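Local coordinates for tubulin-like protein CetZ2 (Haloferax volcanii, PDB 4B45) that binds GTP, has GTPase activity as a tubulin-like cytoskeletal protein and takes part in controlling the shape of the archaeal cell, at residues V52-D57 and A73-D78; V127-I132 and R155-V160; P134-G139 and D164-R169; D262-L267 and S295-G300. All coordinates share one frame; numbering follows the deposited sequence.

Contact 1. Residues V52-D57 and A73-D78; sequences VLIGQD and AVMESD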
loop_
_atom_site.group_PDB
_atom_site.type_symbol
_atom_site.label_atom_id
_atom_site.label_comp_id
_atom_site.label_asym_id
_atom_site.label_seq_id
_atom_site.Cartn_x
_atom_site.Cartn_y
_atom_site.Cartn_z
ATOM N N VAL A 52 11.007 -7.217 -15.933
ATOM C CA VAL A 52 11.562 -6.410 -17.017
ATOM C C VAL A 52 12.841 -5.721 -16.573
ATOM O O VAL A 52 12.833 -4.919 -15.627
ATOM C CB VAL A 52 10.607 -5.302 -17.489
ATOM C CG1 VAL A 52 11.227 -4.573 -18.679
ATOM C CG2 VAL A 52 9.258 -5.878 -17.856
ATOM N N LEU A 53 13.936 -6.026 -17.263
ATOM C CA LEU A 53 15.215 -5.397 -16.963
ATOM C C LEU A 53 15.392 -4.210 -17.895
ATOM O O LEU A 53 15.247 -4.331 -19.107
ATOM C CB LEU A 53 16.370 -6.394 -17.103
ATOM C CG LEU A 53 17.768 -5.933 -16.661
ATOM C CD1 LEU A 53 17.858 -5.620 -15.164
ATOM C CD2 LEU A 53 18.841 -6.943 -17.056
ATOM N N ILE A 54 15.680 -3.054 -17.320
ATOM C CA ILE A 54 15.916 -1.851 -18.101
ATOM C C ILE A 54 17.288 -1.290 -17.744
ATOM O O ILE A 54 17.874 -1.657 -16.720
ATOM C CB ILE A 54 14.827 -0.770 -17.842
ATOM C CG1 ILE A 54 14.821 -0.331 -16.372
ATOM C CG2 ILE A 54 13.445 -1.296 -18.214
ATOM C CD1 ILE A 54 13.732 0.707 -16.047
ATOM N N GLY A 55 17.805 -0.430 -18.618
ATOM C CA GLY A 55 18.999 0.345 -18.337
ATOM C C GLY A 55 20.356 -0.293 -18.531
ATOM O O GLY A 55 21.357 0.318 -18.161
ATOM N N GLN A 56 20.406 -1.501 -19.095
ATOM C CA GLN A 56 21.678 -2.213 -19.287
ATOM C C GLN A 56 22.719 -1.420 -20.072
ATOM O O GLN A 56 23.918 -1.585 -19.858
ATOM C CB GLN A 56 21.475 -3.571 -19.962
ATOM C CG GLN A 56 20.466 -4.458 -19.257
ATOM C CD GLN A 56 19.091 -4.308 -19.855
ATOM O OE1 GLN A 56 18.567 -3.197 -19.951
ATOM N NE2 GLN A 56 18.513 -5.418 -20.300
ATOM N N ASP A 57 22.260 -0.559 -20.971
ATOM C CA ASP A 57 23.178 0.252 -21.764
ATOM C C ASP A 57 23.830 1.338 -20.922
ATOM O O ASP A 57 24.801 1.938 -21.350
ATOM C CB ASP A 57 22.440 0.892 -22.942
ATOM C CG ASP A 57 21.321 1.805 -22.495
ATOM O OD1 ASP A 57 20.518 1.389 -21.629
ATOM O OD2 ASP A 57 21.253 2.948 -22.999
ATOM N N ALA A 73 16.110 8.780 -15.372
ATOM C CA ALA A 73 16.533 8.841 -16.783
ATOM C C ALA A 73 16.361 7.498 -17.483
ATOM O O ALA A 73 15.933 7.430 -18.637
ATOM C CB ALA A 73 17.984 9.291 -16.883
ATOM N N VAL A 74 16.687 6.425 -16.775
ATOM C CA VAL A 74 16.584 5.090 -17.347
ATOM C C VAL A 74 15.120 4.713 -17.589
ATOM O O VAL A 74 14.779 4.104 -18.606
ATOM C CB VAL A 74 17.285 4.061 -16.448
ATOM C CG1 VAL A 74 16.898 2.659 -16.838
ATOM C CG2 VAL A 74 18.784 4.252 -16.535
ATOM N N MET A 75 14.244 5.091 -16.665
ATOM C CA MET A 75 12.821 4.846 -16.853
ATOM C C MET A 75 12.263 5.703 -17.997
ATOM O O MET A 75 11.341 5.290 -18.697
ATOM C CB MET A 75 12.050 5.101 -15.548
ATOM C CG MET A 75 10.557 4.803 -15.628
ATOM S SD MET A 75 10.245 3.036 -15.767
ATOM C CE MET A 75 10.608 2.505 -14.083
ATOM N N GLU A 76 12.807 6.900 -18.184
ATOM C CA GLU A 76 12.389 7.737 -19.311
ATOM C C GLU A 76 12.724 7.059 -20.640
ATOM O O GLU A 76 11.866 6.943 -21.528
ATOM C CB GLU A 76 13.085 9.106 -19.272
ATOM C CG GLU A 76 12.764 9.982 -18.074
ATOM C CD GLU A 76 11.429 10.702 -18.196
ATOM O OE1 GLU A 76 10.599 10.297 -19.036
ATOM O OE2 GLU A 76 11.216 11.683 -17.449
ATOM N N SER A 77 13.978 6.623 -20.767
ATOM C CA SER A 77 14.492 6.048 -22.010
ATOM C C SER A 77 13.833 4.722 -22.338
ATOM O O SER A 77 13.656 4.384 -23.504
ATOM C CB SER A 77 15.999 5.814 -21.904
ATOM O OG SER A 77 16.650 6.963 -21.407
ATOM N N ASP A 78 13.486 3.968 -21.300
ATOM C CA ASP A 78 13.087 2.582 -21.479
ATOM C C ASP A 78 11.620 2.336 -21.146
ATOM O O ASP A 78 11.197 1.181 -21.053
ATOM C CB ASP A 78 13.981 1.661 -20.638
ATOM C CG ASP A 78 15.451 1.675 -21.097
ATOM O OD1 ASP A 78 15.777 2.410 -22.052
ATOM O OD2 ASP A 78 16.279 0.941 -20.507
#
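I54 meets V74 and D78 with its CG1 branch turned between the backbone N and the carbonyl carbon (chi1 61°). That torsion sends the CG1-CD1 arm against the helix that holds residues 73-78, and I54 CG1 settles 3.7 Å from V74 CG1. In D78, CG lies beside the backbone N, anti to the carbonyl carbon (chi1 -65°), a setting that presents OD2 to the turn at G55. There G55 N donates to D78 OD2 at 2.8 Å; the oxygen is approached nearly along its C-O axis, and the bond is bent, 142° at the hydrogen. D78 OD2 also lies 3.5 Å from I54 CB. D78 CB packs beside the I54 CG2 branch.

G55 has a positive phi, which suits glycine, and V74 CG1 lies 3.5 Å from G55 CA, where a side chain would collide with that methyl. Farther in, M75 is bent at chi2 and chi3, and M75 CE comes within 4.1 Å of I54 CD1; V82 of the same helix touches both residues. D57 OD1 stands 4.4 Å from D78 OD2, a like-charge pair that may raise the proton affinity of one of them.

G55 is the N-cap of helix 56-59, just beyond edge strand 50-53, so helix 68-85 here packs against a strand-to-helix turn at the rim of the Rossmann-like GTPase sheet of the tubulin/FtsZ fold.

Contact 2. Residues V127-I132 and R155-V160; sequences VYVLGI and READAV. With GSP (5'-guanosine-diphosphate-monothiophosphate), chain C.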
loop_
_atom_site.group_PDB
_atom_site.type_symbol
_atom_site.label_atom_id
_atom_site.label_comp_id
_atom_site.label_asym_id
_atom_site.label_seq_id
_atom_site.Cartn_x
_atom_site.Cartn_y
_atom_site.Cartn_z
ATOM N N VAL A 127 -4.338 5.553 -11.146
ATOM C CA VAL A 127 -2.981 5.057 -10.931
ATOM C C VAL A 127 -2.526 5.454 -9.527
ATOM O O VAL A 127 -2.418 6.640 -9.207
ATOM C CB VAL A 127 -2.013 5.581 -12.004
ATOM C CG1 VAL A 127 -0.628 4.968 -11.818
ATOM C CG2 VAL A 127 -2.557 5.263 -13.401
ATOM N N TYR A 128 -2.312 4.454 -8.680
ATOM C CA TYR A 128 -1.893 4.679 -7.306
ATOM C C TYR A 128 -0.440 4.288 -7.158
ATOM O O TYR A 128 0.027 3.387 -7.847
ATOM C CB TYR A 128 -2.716 3.805 -6.357
ATOM C CG TYR A 128 -4.206 4.054 -6.424
ATOM C CD1 TYR A 128 -4.713 5.345 -6.354
ATOM C CD2 TYR A 128 -5.109 2.998 -6.568
ATOM C CE1 TYR A 128 -6.087 5.582 -6.416
ATOM C CE2 TYR A 128 -6.480 3.232 -6.637
ATOM C CZ TYR A 128 -6.960 4.528 -6.557
ATOM O OH TYR A 128 -8.321 4.781 -6.615
ATOM N N VAL A 129 0.272 4.962 -6.260
ATOM C CA VAL A 129 1.592 4.516 -5.860
ATOM C C VAL A 129 1.490 3.916 -4.466
ATOM O O VAL A 129 0.964 4.544 -3.540
ATOM C CB VAL A 129 2.631 5.665 -5.856
ATOM C CG1 VAL A 129 3.947 5.229 -5.160
ATOM C CG2 VAL A 129 2.911 6.142 -7.269
ATOM N N LEU A 130 1.949 2.677 -4.329
ATOM C CA LEU A 130 2.139 2.089 -3.013
ATOM C C LEU A 130 3.598 2.360 -2.657
ATOM O O LEU A 130 4.520 1.706 -3.177
ATOM C CB LEU A 130 1.815 0.592 -3.044
ATOM C CG LEU A 130 1.988 -0.233 -1.772
ATOM C CD1 LEU A 130 1.182 0.332 -0.584
ATOM C CD2 LEU A 130 1.593 -1.690 -2.068
ATOM N N GLY A 131 3.814 3.372 -1.820
ATOM C CA GLY A 131 5.162 3.853 -1.564
ATOM C C GLY A 131 5.710 3.485 -0.202
ATOM O O GLY A 131 5.034 3.679 0.817
ATOM N N ILE A 132 6.938 2.967 -0.178
ATOM C CA ILE A 132 7.603 2.622 1.090
ATOM C C ILE A 132 8.514 3.732 1.592
ATOM O O ILE A 132 9.496 4.110 0.932
ATOM C CB ILE A 132 8.413 1.324 0.981
ATOM C CG1 ILE A 132 7.482 0.139 0.718
ATOM C CG2 ILE A 132 9.219 1.077 2.252
ATOM C CD1 ILE A 132 8.139 -0.978 -0.084
ATOM N N ARG A 155 2.030 14.484 -6.596
ATOM C CA ARG A 155 1.453 15.314 -7.649
ATOM C C ARG A 155 1.010 14.499 -8.858
ATOM O O ARG A 155 -0.012 14.788 -9.458
ATOM C CB ARG A 155 2.440 16.381 -8.117
ATOM C CG ARG A 155 2.648 17.536 -7.161
ATOM C CD ARG A 155 3.499 18.602 -7.826
ATOM N NE ARG A 155 4.508 17.990 -8.686
ATOM C CZ ARG A 155 5.189 18.636 -9.626
ATOM N NH1 ARG A 155 4.976 19.928 -9.840
ATOM N NH2 ARG A 155 6.085 17.985 -10.356
ATOM N N GLU A 156 1.791 13.491 -9.223
ATOM C CA GLU A 156 1.556 12.768 -10.466
ATOM C C GLU A 156 0.597 11.586 -10.336
ATOM O O GLU A 156 -0.061 11.220 -11.304
ATOM C CB GLU A 156 2.877 12.276 -11.079
ATOM C CG GLU A 156 3.958 13.339 -11.246
ATOM C CD GLU A 156 3.596 14.410 -12.251
ATOM O OE1 GLU A 156 2.590 14.237 -12.977
ATOM O OE2 GLU A 156 4.324 15.426 -12.316
ATOM N N ALA A 157 0.547 10.971 -9.160
ATOM C CA ALA A 157 -0.313 9.809 -8.949
ATOM C C ALA A 157 -1.709 10.242 -8.519
ATOM O O ALA A 157 -1.923 11.392 -8.127
ATOM C CB ALA A 157 0.303 8.877 -7.898
ATOM N N ASP A 158 -2.667 9.328 -8.585
ATOM C CA ASP A 158 -4.014 9.675 -8.143
ATOM C C ASP A 158 -4.078 9.626 -6.634
ATOM O O ASP A 158 -4.854 10.352 -6.022
ATOM C CB ASP A 158 -5.070 8.787 -8.781
ATOM C CG ASP A 158 -5.338 9.169 -10.217
ATOM O OD1 ASP A 158 -5.942 10.242 -10.438
ATOM O OD2 ASP A 158 -4.920 8.417 -11.126
ATOM N N ALA A 159 -3.250 8.766 -6.042
ATOM C CA ALA A 159 -2.966 8.820 -4.615
ATOM C C ALA A 159 -1.729 8.004 -4.279
ATOM O O ALA A 159 -1.341 7.089 -5.013
ATOM C CB ALA A 159 -4.160 8.340 -3.783
ATOM N N VAL A 160 -1.120 8.343 -3.151
ATOM C CA VAL A 160 0.044 7.636 -2.666
ATOM C C VAL A 160 -0.269 6.990 -1.322
ATOM O O VAL A 160 -0.331 7.664 -0.302
ATOM C CB VAL A 160 1.252 8.595 -2.549
ATOM C CG1 VAL A 160 2.498 7.849 -2.049
ATOM C CG2 VAL A 160 1.525 9.232 -3.901
HETATM P PG GSP C . 19.253 1.120 -5.241
HETATM O O3B GSP C . 17.860 1.031 -6.031
HETATM S S1G GSP C . 19.187 2.048 -3.393
HETATM O O2G GSP C . 19.857 -0.304 -5.065
HETATM O O3G GSP C . 20.087 1.990 -6.094
HETATM P PB GSP C . 16.477 0.439 -5.495
HETATM O O1B GSP C . 16.185 -0.959 -5.980
HETATM O O2B GSP C . 15.367 1.347 -6.008
HETATM P PA GSP C . 15.424 -0.357 -3.019
HETATM O O1A GSP C . 16.043 -1.524 -2.296
HETATM O O2A GSP C . 14.199 -0.856 -3.741
HETATM O O3A GSP C . 16.455 0.402 -3.924
HETATM O "O5'" GSP C . 14.887 0.704 -2.019
HETATM C "C5'" GSP C . 15.499 0.980 -0.804
HETATM C "C4'" GSP C . 14.527 1.318 0.245
HETATM O "O4'" GSP C . 13.532 0.340 0.320
HETATM C "C3'" GSP C . 15.142 1.373 1.584
HETATM O "O3'" GSP C . 14.398 2.271 2.314
HETATM C "C2'" GSP C . 14.959 0.032 2.130
HETATM O "O2'" GSP C . 14.866 0.100 3.512
HETATM C "C1'" GSP C . 13.673 -0.357 1.583
HETATM N N9 GSP C . 13.497 -1.768 1.305
HETATM C C8 GSP C . 14.354 -2.572 0.667
HETATM N N7 GSP C . 13.810 -3.799 0.556
HETATM C C5 GSP C . 12.569 -3.770 1.129
HETATM C C6 GSP C . 11.553 -4.751 1.288
HETATM O O6 GSP C . 11.714 -6.048 0.837
HETATM N N1 GSP C . 10.410 -4.394 1.921
HETATM C C2 GSP C . 10.238 -3.132 2.374
HETATM N N2 GSP C . 8.972 -2.812 3.045
HETATM N N3 GSP C . 11.166 -2.172 2.238
HETATM C C4 GSP C . 12.361 -2.482 1.611
#
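D158 grips V127 at both ends of its backbone: its side chain takes the amide of V127 while its own amide gives to the carbonyl. V127 N reaches D158 OD2 at 2.9 Å, on the anti side of the carboxylate and nearly straight (168°). D158 N donates to V127 O at 2.8 Å. The carboxylate can turn back this way because CG sits beside the backbone N, anti to the carbonyl carbon. An alanine here would probably leave the V127 amide without this acceptor, with only the D158 N to V127 O bond of the pair remaining.

Y128 stands across D158, ring and carboxylate planes 83° apart; A159 N lies at the ring edge, and Y128 CD1 is 4.0 Å from A159 CB. V129 N then donates to A159 O at 2.9 Å. V129 CG2 rests on A157 CB, 3.8 Å away. At the far end, I132 CD1 touches N2 of the guanine. Parallel neighbours joined through helix 140-156, strands 127-133 and 159-164 form a beta-alpha-beta crossover of the nucleotide-binding Rossmann-like domain.

Contact 3. Residues P134-G139 and D164-R169; sequences PGADEG and DNDAFR. With GSP (5'-guanosine-diphosphate-monothiophosphate), chain C.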
loop_
_atom_site.group_PDB
_atom_site.type_symbol
_atom_site.label_atom_id
_atom_site.label_comp_id
_atom_site.label_asym_id
_atom_site.label_seq_id
_atom_site.Cartn_x
_atom_site.Cartn_y
_atom_site.Cartn_z
ATOM N N PRO A 134 11.345 5.244 4.017
ATOM C CA PRO A 134 12.498 4.649 4.694
ATOM C C PRO A 134 12.397 4.841 6.192
ATOM O O PRO A 134 11.848 5.838 6.652
ATOM C CB PRO A 134 13.682 5.471 4.164
ATOM C CG PRO A 134 13.092 6.790 3.801
ATOM C CD PRO A 134 11.700 6.476 3.291
ATOM N N GLY A 135 12.940 3.906 6.955
ATOM C CA GLY A 135 13.027 4.100 8.386
ATOM C C GLY A 135 13.880 5.308 8.721
ATOM O O GLY A 135 14.816 5.663 7.979
ATOM N N ALA A 136 13.561 5.931 9.853
ATOM C CA ALA A 136 14.251 7.125 10.317
ATOM C C ALA A 136 15.757 6.936 10.557
ATOM O O ALA A 136 16.512 7.915 10.565
ATOM C CB ALA A 136 13.569 7.663 11.575
ATOM N N ASP A 137 16.202 5.694 10.751
ATOM C CA ASP A 137 17.644 5.450 10.927
ATOM C C ASP A 137 18.412 5.353 9.609
ATOM O O ASP A 137 19.641 5.325 9.608
ATOM C CB ASP A 137 17.918 4.187 11.756
ATOM C CG ASP A 137 17.590 4.365 13.225
ATOM O OD1 ASP A 137 17.654 5.510 13.718
ATOM O OD2 ASP A 137 17.273 3.355 13.889
ATOM N N GLU A 138 17.693 5.277 8.491
ATOM C CA GLU A 138 18.343 5.121 7.185
ATOM C C GLU A 138 19.132 6.368 6.801
ATOM O O GLU A 138 18.855 7.468 7.287
ATOM C CB GLU A 138 17.323 4.762 6.095
ATOM C CG GLU A 138 16.705 3.376 6.269
ATOM C CD GLU A 138 15.836 2.953 5.093
ATOM O OE1 GLU A 138 16.225 3.215 3.937
ATOM O OE2 GLU A 138 14.760 2.356 5.324
ATOM N N GLY A 139 20.134 6.188 5.940
ATOM C CA GLY A 139 21.026 7.273 5.580
ATOM C C GLY A 139 20.356 8.490 4.974
ATOM O O GLY A 139 19.292 8.398 4.346
ATOM N N ASP A 164 5.125 3.029 6.221
ATOM C CA ASP A 164 6.277 3.396 7.032
ATOM C C ASP A 164 6.973 2.133 7.573
ATOM O O ASP A 164 6.413 1.419 8.408
ATOM C CB ASP A 164 5.803 4.301 8.171
ATOM C CG ASP A 164 6.934 4.791 9.057
ATOM O OD1 ASP A 164 8.127 4.632 8.699
ATOM O OD2 ASP A 164 6.618 5.359 10.123
ATOM N N ASN A 165 8.186 1.851 7.090
ATOM C CA ASN A 165 8.938 0.684 7.547
ATOM C C ASN A 165 9.130 0.667 9.055
ATOM O O ASN A 165 9.128 -0.391 9.687
ATOM C CB ASN A 165 10.316 0.607 6.860
ATOM C CG ASN A 165 10.254 -0.076 5.500
ATOM O OD1 ASN A 165 9.177 -0.491 5.061
ATOM N ND2 ASN A 165 11.416 -0.191 4.820
ATOM N N ASP A 166 9.321 1.846 9.629
ATOM C CA ASP A 166 9.446 1.975 11.074
ATOM C C ASP A 166 8.163 1.576 11.816
ATOM O O ASP A 166 8.208 1.318 13.013
ATOM C CB ASP A 166 9.838 3.408 11.454
ATOM C CG ASP A 166 11.325 3.657 11.337
ATOM O OD1 ASP A 166 12.084 2.677 11.178
ATOM O OD2 ASP A 166 11.740 4.834 11.408
ATOM N N ALA A 167 7.024 1.522 11.118
ATOM C CA ALA A 167 5.763 1.161 11.775
ATOM C C ALA A 167 5.655 -0.347 12.014
ATOM O O ALA A 167 4.804 -0.810 12.770
ATOM C CB ALA A 167 4.569 1.651 10.973
ATOM N N PHE A 168 6.522 -1.113 11.363
ATOM C CA PHE A 168 6.446 -2.568 11.437
ATOM C C PHE A 168 7.780 -3.142 11.881
ATOM O O PHE A 168 8.680 -3.369 11.065
ATOM C CB PHE A 168 6.040 -3.121 10.079
ATOM C CG PHE A 168 4.744 -2.562 9.580
ATOM C CD1 PHE A 168 3.536 -3.069 10.042
ATOM C CD2 PHE A 168 4.726 -1.508 8.691
ATOM C CE1 PHE A 168 2.329 -2.549 9.599
ATOM C CE2 PHE A 168 3.506 -0.975 8.254
ATOM C CZ PHE A 168 2.319 -1.495 8.704
ATOM N N ARG A 169 7.901 -3.347 13.188
ATOM C CA ARG A 169 9.138 -3.790 13.809
ATOM C C ARG A 169 8.834 -4.853 14.850
ATOM O O ARG A 169 7.825 -4.785 15.546
ATOM C CB ARG A 169 9.834 -2.626 14.506
ATOM C CG ARG A 169 9.890 -1.338 13.701
ATOM C CD ARG A 169 10.907 -0.410 14.318
ATOM N NE ARG A 169 12.181 -1.101 14.388
ATOM C CZ ARG A 169 13.213 -0.834 13.596
ATOM N NH1 ARG A 169 13.124 0.147 12.707
ATOM N NH2 ARG A 169 14.339 -1.530 13.715
HETATM P PG GSP C . 19.253 1.120 -5.241
HETATM O O3B GSP C . 17.860 1.031 -6.031
HETATM S S1G GSP C . 19.187 2.048 -3.393
HETATM O O2G GSP C . 19.857 -0.304 -5.065
HETATM O O3G GSP C . 20.087 1.990 -6.094
HETATM P PB GSP C . 16.477 0.439 -5.495
HETATM O O1B GSP C . 16.185 -0.959 -5.980
HETATM O O2B GSP C . 15.367 1.347 -6.008
HETATM P PA GSP C . 15.424 -0.357 -3.019
HETATM O O1A GSP C . 16.043 -1.524 -2.296
HETATM O O2A GSP C . 14.199 -0.856 -3.741
HETATM O O3A GSP C . 16.455 0.402 -3.924
HETATM O "O5'" GSP C . 14.887 0.704 -2.019
HETATM C "C5'" GSP C . 15.499 0.980 -0.804
HETATM C "C4'" GSP C . 14.527 1.318 0.245
HETATM O "O4'" GSP C . 13.532 0.340 0.320
HETATM C "C3'" GSP C . 15.142 1.373 1.584
HETATM O "O3'" GSP C . 14.398 2.271 2.314
HETATM C "C2'" GSP C . 14.959 0.032 2.130
HETATM O "O2'" GSP C . 14.866 0.100 3.512
HETATM C "C1'" GSP C . 13.673 -0.357 1.583
HETATM N N9 GSP C . 13.497 -1.768 1.305
HETATM C C8 GSP C . 14.354 -2.572 0.667
HETATM N N7 GSP C . 13.810 -3.799 0.556
HETATM C C5 GSP C . 12.569 -3.770 1.129
HETATM C C6 GSP C . 11.553 -4.751 1.288
HETATM O O6 GSP C . 11.714 -6.048 0.837
HETATM N N1 GSP C . 10.410 -4.394 1.921
HETATM C C2 GSP C . 10.238 -3.132 2.374
HETATM N N2 GSP C . 8.972 -2.812 3.045
HETATM N N3 GSP C . 11.166 -2.172 2.238
HETATM C C4 GSP C . 12.361 -2.482 1.611
HETATM O O HOH W 1 14.800 3.405 11.268
#
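D166 turns its carboxylate toward the bend at G135 and A136, while N165, one residue earlier, points its amide at the guanine. In D166, CG is anti to the carbonyl carbon, beside the backbone N (chi1 -83°), which brings the carboxylate to the A136 amide. A136 N donates to D166 OD2 at 2.6 Å, almost straight (173°), on the syn side and 34° out of the carboxylate plane. D166 OD1 lies 3.3 Å from G135 CA and accepts from water 1, which in turn takes the D137 N-H. R169 NH1 comes edge-on to D166 OD1 in a salt bridge whose hydrogen bond is weak.

Residues 135-138 form a type I beta turn, and with the 3-10 turn at 165-167 they make two loops at the strand ends of the GTPase domain, lining the nucleotide pocket. E138 extends beyond CG to the ribose: GSP O3' gives to E138 OE1 at 2.6 Å and GSP O2' to OE2 at 2.9 Å. G135 N also donates to E138 OE2, from above the carboxylate plane, which helps hold that group in place. N165 pairs with the base by both ends of its amide, OD1 taking GSP N2 at 3.1 Å and ND2 giving to GSP N3 at 3.3 Å. On the preceding residue, D164 OD1 closes an Asx turn with D166 N and carries a salt bridge to R324.

Contact 4. Residues D262-L267 and S295-G300; sequences DADAAL and SMQVRG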
loop_
_atom_site.group_PDB
_atom_site.type_symbol
_atom_site.label_atom_id
_atom_site.label_comp_id
_atom_site.label_asym_id
_atom_site.label_seq_id
_atom_site.Cartn_x
_atom_site.Cartn_y
_atom_site.Cartn_z
ATOM N N ASP A 262 -5.996 12.718 10.742
ATOM C CA ASP A 262 -6.545 13.908 10.114
ATOM C C ASP A 262 -6.684 13.722 8.600
ATOM O O ASP A 262 -5.814 14.121 7.835
ATOM C CB ASP A 262 -5.666 15.110 10.450
ATOM C CG ASP A 262 -6.228 16.410 9.934
ATOM O OD1 ASP A 262 -7.352 16.399 9.391
ATOM O OD2 ASP A 262 -5.539 17.447 10.077
ATOM N N ALA A 263 -7.793 13.129 8.170
ATOM C CA ALA A 263 -7.947 12.778 6.764
ATOM C C ALA A 263 -9.196 13.369 6.119
ATOM O O ALA A 263 -10.194 13.651 6.782
ATOM C CB ALA A 263 -7.926 11.273 6.597
ATOM N N ASP A 264 -9.125 13.549 4.810
ATOM C CA ASP A 264 -10.219 14.128 4.058
ATOM C C ASP A 264 -11.324 13.097 3.821
ATOM O O ASP A 264 -12.499 13.439 3.754
ATOM C CB ASP A 264 -9.696 14.692 2.726
ATOM C CG ASP A 264 -10.806 15.247 1.849
ATOM O OD1 ASP A 264 -11.329 16.341 2.163
ATOM O OD2 ASP A 264 -11.161 14.591 0.845
ATOM N N ALA A 265 -10.945 11.833 3.687
ATOM C CA ALA A 265 -11.921 10.787 3.416
ATOM C C ALA A 265 -11.513 9.512 4.129
ATOM O O ALA A 265 -10.347 9.328 4.477
ATOM C CB ALA A 265 -12.036 10.534 1.909
ATOM N N ALA A 266 -12.477 8.633 4.355
ATOM C CA ALA A 266 -12.185 7.386 5.026
ATOM C C ALA A 266 -13.132 6.311 4.551
ATOM O O ALA A 266 -14.259 6.596 4.148
ATOM C CB ALA A 266 -12.306 7.556 6.530
ATOM N N LEU A 267 -12.662 5.072 4.606
ATOM C CA LEU A 267 -13.501 3.921 4.327
ATOM C C LEU A 267 -13.333 2.899 5.445
ATOM O O LEU A 267 -12.236 2.392 5.695
ATOM C CB LEU A 267 -13.146 3.304 2.976
ATOM C CG LEU A 267 -13.830 1.968 2.729
ATOM C CD1 LEU A 267 -15.357 2.174 2.626
ATOM C CD2 LEU A 267 -13.276 1.288 1.490
ATOM N N SER A 295 -13.599 14.115 8.988
ATOM C CA SER A 295 -13.960 13.953 7.582
ATOM C C SER A 295 -15.471 14.015 7.345
ATOM O O SER A 295 -16.249 13.445 8.112
ATOM C CB SER A 295 -13.411 12.632 7.041
ATOM O OG SER A 295 -13.977 12.342 5.773
ATOM N N MET A 296 -15.877 14.704 6.278
ATOM C CA MET A 296 -17.278 14.730 5.856
ATOM C C MET A 296 -17.582 13.612 4.853
ATOM O O MET A 296 -18.696 13.530 4.325
ATOM C CB MET A 296 -17.628 16.079 5.225
ATOM C CG MET A 296 -17.344 17.281 6.110
ATOM S SD MET A 296 -18.301 17.174 7.626
ATOM C CE MET A 296 -19.923 17.275 6.921
ATOM N N GLN A 297 -16.594 12.760 4.591
ATOM C CA GLN A 297 -16.747 11.696 3.605
ATOM C C GLN A 297 -16.298 10.358 4.158
ATOM O O GLN A 297 -15.375 9.742 3.623
ATOM C CB GLN A 297 -15.920 11.987 2.355
ATOM C CG GLN A 297 -16.119 13.351 1.740
ATOM C CD GLN A 297 -15.303 13.502 0.472
ATOM O OE1 GLN A 297 -14.276 14.189 0.453
ATOM N NE2 GLN A 297 -15.743 12.833 -0.593
ATOM N N VAL A 298 -16.936 9.924 5.239
ATOM C CA VAL A 298 -16.673 8.613 5.800
ATOM C C VAL A 298 -17.663 7.628 5.213
ATOM O O VAL A 298 -18.881 7.766 5.391
ATOM C CB VAL A 298 -16.798 8.607 7.342
ATOM C CG1 VAL A 298 -16.723 7.182 7.869
ATOM C CG2 VAL A 298 -15.715 9.466 7.966
ATOM N N ARG A 299 -17.130 6.650 4.494
ATOM C CA ARG A 299 -17.922 5.578 3.898
ATOM C C ARG A 299 -17.719 4.305 4.704
ATOM O O ARG A 299 -16.735 4.169 5.450
ATOM C CB ARG A 299 -17.476 5.340 2.445
ATOM C CG ARG A 299 -17.799 6.497 1.505
ATOM C CD ARG A 299 -17.188 6.305 0.112
ATOM N NE ARG A 299 -17.855 7.161 -0.861
ATOM C CZ ARG A 299 -17.539 8.434 -1.082
ATOM N NH1 ARG A 299 -16.545 9.004 -0.413
ATOM N NH2 ARG A 299 -18.223 9.136 -1.974
ATOM N N GLY A 300 -18.617 3.346 4.536
ATOM C CA GLY A 300 -18.481 2.107 5.277
ATOM C C GLY A 300 -19.125 0.928 4.590
ATOM O O GLY A 300 -20.063 1.088 3.818
HETATM O O HOH W 2 -13.778 15.828 4.407
#
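A263 O lies against S295 CB (3.4 Å) just ahead of the pairing of strands 263-272 and 298-304, parallel partners in a beta-alpha-beta unit through helix 279-293 in the C-terminal domain. At D264 the chain turns a corner, and D264 and A265 together face G317 as a classic beta bulge. D264 O accepts from S295 OG at 2.7 Å, the hydroxyl standing above the carbonyl plane, 56° out of it. Water 2 also donates to D264 O and takes the M296 N-H. S295 OG, anti to its backbone N (chi1 168°), also accepts from Q297 N at 2.9 Å, closing an ST turn. An alanine in place of S295 would probably leave D264 O without this donor and Q297 N without its acceptor, freeing the turn to shift.

A265 CB packs on Q297 CB. From A266 on, the ladder is regular: A266 N donates to Q297 O at 3.2 Å, and A266 O takes R299 N at 2.9 Å in a straight bond (178°). On the side of this pair toward helix 279-293, A266 CB faces V298 CG2, with V289 and L316 against A266. L267 turns to the other face, toward helix 210-217, and L267 CD1 rests 3.8 Å from R299 CB.

Contacts 1, 2 and 4 all reach one mixed sheet, at strand 50-53 on one edge, at strands 127-133 and 159-164 in the middle, and at strands 263-272 and 298-304 on the other edge. Centre to centre, contacts 1 and 4 are 39 Å apart, on opposite sides of the chain's centre; contact 2 lies 21 Å from contact 1, 18 Å from contact 4 and 19 Å from contact 3. Along the chain contact 1 closes before contact 2 opens, contacts 2 and 3 interleave around helix 140-156, whose last residues belong to contact 2, and contact 4 comes last. I132 CG2 meets N165 OD1 at 3.2 Å, and contacts 2 and 3 share the nucleotide. The sheet thus runs through both GTPase and C-terminal domains.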